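Local coordinates for FTT_1639c (Francisella tularensis subsp. tularensis, PDB 7KZW), which is of unknown function but is predicted to be membrane-anchored by a transmembrane helix, the crystallised part being its beta-sheet-rich C-terminal domain, at residues Asp100-Tyr105 with Val119-Tyr124. The protein carries 3 engineered substitutions. Sequence-based numbering, arbitrary orientation. Where two conformers were deposited one is given.
Sequences DSNIDY and VGNLSY
Tyr105 lays its ring across the backbone of Gly120, its antiparallel partner on the neighbouring strand. Its chi1 of 61° puts CG in the crowded position between the backbone N and the carbonyl carbon, which folds the ring over the next strand; Gly120 CA makes a CH-pi contact 4.0 Å from the ring centroid. Glycine suits this place because a CB would run into the Tyr105 hydroxyl. That hydroxyl gives its proton to a water 2.7 Å from OH, and the water in turn donates to Asn121 O.

On the other face of the sheet Asn121 is the central polar group. With CG anti to the backbone N (chi1 169°), its amide reaches across between two side chains of the adjacent strand. Asn121 ND2 spends both N-H groups there, one on Asn102 OD1 at 2.9 Å and one on Asp104 OD1 at 3.0 Å. Both bonds are nearly straight and lie close to the Asn121 amide plane, so together they fix its rotation, although each acceptor is met from above its own plane. The amide may also ease the charge of Asp104, whose OD2 lies near Asp56 OD2.

Ile103 and Leu122 are branched aliphatic residues with no polar group to satisfy, which suits a buried face. Beta-branched Ile103 fits an extended strand; its CG2, set between the backbone N and the carbonyl carbon, touches Leu122 CB at 3.9 Å, on the same face as the Tyr105 ring, where Phe62 meets that ring edge-to-face. Paired backbone bonds link Ile103 with Leu122 and Tyr105 with Gly120. Beyond them, Ser123 OG caps the short helix 124-127 by accepting from Val126 N, and Tyr124 N makes a weak bond to Ser101 O. This is the open end of an antiparallel beta hairpin, strands 102-111 and 114-123, inside a mixed beta sheet.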
loop_
_atom_site.group_PDB
_atom_site.type_symbol
_atom_site.label_atom_id
_atom_site.label_comp_id
_atom_site.label_asym_id
_atom_site.label_seq_id
_atom_site.Cartn_x
_atom_site.Cartn_y
_atom_site.Cartn_z
ATOM N N ASP A 100 -8.125 -8.128 -17.002
ATOM C CA ASP A 100 -8.223 -6.712 -17.353
ATOM C C ASP A 100 -8.165 -5.797 -16.144
ATOM O O ASP A 100 -8.494 -4.605 -16.253
ATOM C CB ASP A 100 -9.524 -6.398 -18.110
ATOM C CG ASP A 100 -9.656 -7.210 -19.380
ATOM O OD1 ASP A 100 -8.635 -7.368 -20.070
ATOM O OD2 ASP A 100 -10.768 -7.708 -19.682
ATOM N N SER A 101 -7.706 -6.307 -15.011
ATOM C CA SER A 101 -7.650 -5.461 -13.816
ATOM C C SER A 101 -6.658 -4.322 -14.011
ATOM O O SER A 101 -5.600 -4.466 -14.659
ATOM C CB SER A 101 -7.312 -6.299 -12.580
ATOM O OG SER A 101 -6.064 -6.941 -12.783
ATOM N N ASN A 102 -6.996 -3.174 -13.449
ATOM C CA ASN A 102 -6.222 -1.957 -13.652
ATOM C C ASN A 102 -6.701 -0.920 -12.671
ATOM O O ASN A 102 -7.913 -0.764 -12.481
ATOM C CB ASN A 102 -6.510 -1.493 -15.069
ATOM C CG ASN A 102 -5.852 -0.152 -15.406
ATOM O OD1 ASN A 102 -4.650 -0.095 -15.485
ATOM N ND2 ASN A 102 -6.656 0.897 -15.576
ATOM N N ILE A 103 -5.752 -0.162 -12.112
ATOM C CA ILE A 103 -6.121 0.941 -11.222
ATOM C C ILE A 103 -5.114 2.091 -11.384
ATOM O O ILE A 103 -3.895 1.887 -11.434
ATOM C CB ILE A 103 -6.185 0.458 -9.753
ATOM C CG1 ILE A 103 -6.611 1.619 -8.850
ATOM C CG2 ILE A 103 -4.830 -0.160 -9.271
ATOM C CD1 ILE A 103 -6.891 1.193 -7.405
ATOM N N ASP A 104 -5.631 3.311 -11.411
ATOM C CA ASP A 104 -4.815 4.523 -11.246
ATOM C C ASP A 104 -5.115 5.139 -9.877
ATOM O O ASP A 104 -6.275 5.317 -9.493
ATOM C CB ASP A 104 -5.218 5.563 -12.275
ATOM C CG ASP A 104 -4.927 5.115 -13.675
ATOM O OD1 ASP A 104 -3.785 4.634 -13.948
ATOM O OD2 ASP A 104 -5.765 5.304 -14.592
ATOM N N TYR A 105 -4.054 5.488 -9.144
ATOM C CA TYR A 105 -4.258 5.898 -7.752
ATOM C C TYR A 105 -3.225 6.954 -7.359
ATOM O O TYR A 105 -2.198 7.163 -8.040
ATOM C CB TYR A 105 -4.094 4.694 -6.787
ATOM C CG TYR A 105 -2.720 4.099 -6.873
ATOM C CD1 TYR A 105 -1.661 4.614 -6.101
ATOM C CD2 TYR A 105 -2.445 3.065 -7.738
ATOM C CE1 TYR A 105 -0.390 4.107 -6.244
ATOM C CE2 TYR A 105 -1.168 2.526 -7.846
ATOM C CZ TYR A 105 -0.136 3.080 -7.090
ATOM O OH TYR A 105 1.155 2.645 -7.137
ATOM N N VAL A 119 2.174 8.082 -6.533
ATOM C CA VAL A 119 1.248 8.133 -7.654
ATOM C C VAL A 119 1.599 6.958 -8.578
ATOM O O VAL A 119 2.783 6.725 -8.839
ATOM C CB VAL A 119 1.366 9.465 -8.394
ATOM C CG1 VAL A 119 0.430 9.497 -9.566
ATOM C CG2 VAL A 119 1.092 10.627 -7.428
ATOM N N GLY A 120 0.595 6.246 -9.041
ATOM C CA GLY A 120 0.980 5.094 -9.818
ATOM C C GLY A 120 -0.213 4.374 -10.423
ATOM O O GLY A 120 -1.349 4.860 -10.392
ATOM N N ASN A 121 0.100 3.260 -11.070
ATOM C CA ASN A 121 -0.863 2.386 -11.709
ATOM C C ASN A 121 -0.449 0.952 -11.415
ATOM O O ASN A 121 0.746 0.647 -11.322
ATOM C CB ASN A 121 -0.795 2.592 -13.259
ATOM C CG ASN A 121 -1.545 1.564 -14.024
ATOM O OD1 ASN A 121 -1.016 0.471 -14.318
ATOM N ND2 ASN A 121 -2.817 1.844 -14.332
ATOM N N LEU A 122 -1.434 0.069 -11.271
ATOM C CA LEU A 122 -1.169 -1.372 -11.284
ATOM C C LEU A 122 -2.157 -2.010 -12.241
ATOM O O LEU A 122 -3.348 -1.654 -12.248
ATOM C CB LEU A 122 -1.420 -1.941 -9.892
ATOM C CG LEU A 122 -1.096 -3.408 -9.698
ATOM C CD1 LEU A 122 0.308 -3.739 -10.006
ATOM C CD2 LEU A 122 -1.452 -3.822 -8.221
ATOM N N SER A 123 -1.646 -2.962 -13.029
ATOM C CA SER A 123 -2.532 -3.789 -13.834
ATOM C C SER A 123 -1.964 -5.184 -13.911
ATOM O O SER A 123 -0.748 -5.383 -13.843
ATOM C CB SER A 123 -2.731 -3.282 -15.276
ATOM O OG SER A 123 -1.505 -3.408 -15.985
ATOM N N TYR A 124 -2.850 -6.180 -14.031
ATOM C CA TYR A 124 -2.351 -7.536 -14.165
ATOM C C TYR A 124 -1.483 -7.646 -15.422
ATOM O O TYR A 124 -0.429 -8.306 -15.408
ATOM C CB TYR A 124 -3.504 -8.559 -14.188
ATOM C CG TYR A 124 -2.958 -9.932 -14.405
ATOM C CD1 TYR A 124 -2.444 -10.694 -13.342
ATOM C CD2 TYR A 124 -2.909 -10.453 -15.686
ATOM C CE1 TYR A 124 -1.879 -11.931 -13.558
ATOM C CE2 TYR A 124 -2.311 -11.716 -15.914
ATOM C CZ TYR A 124 -1.811 -12.427 -14.834
ATOM O OH TYR A 124 -1.250 -13.684 -15.077
HETATM O O HOH W 1 1.394 0.381 -8.568
#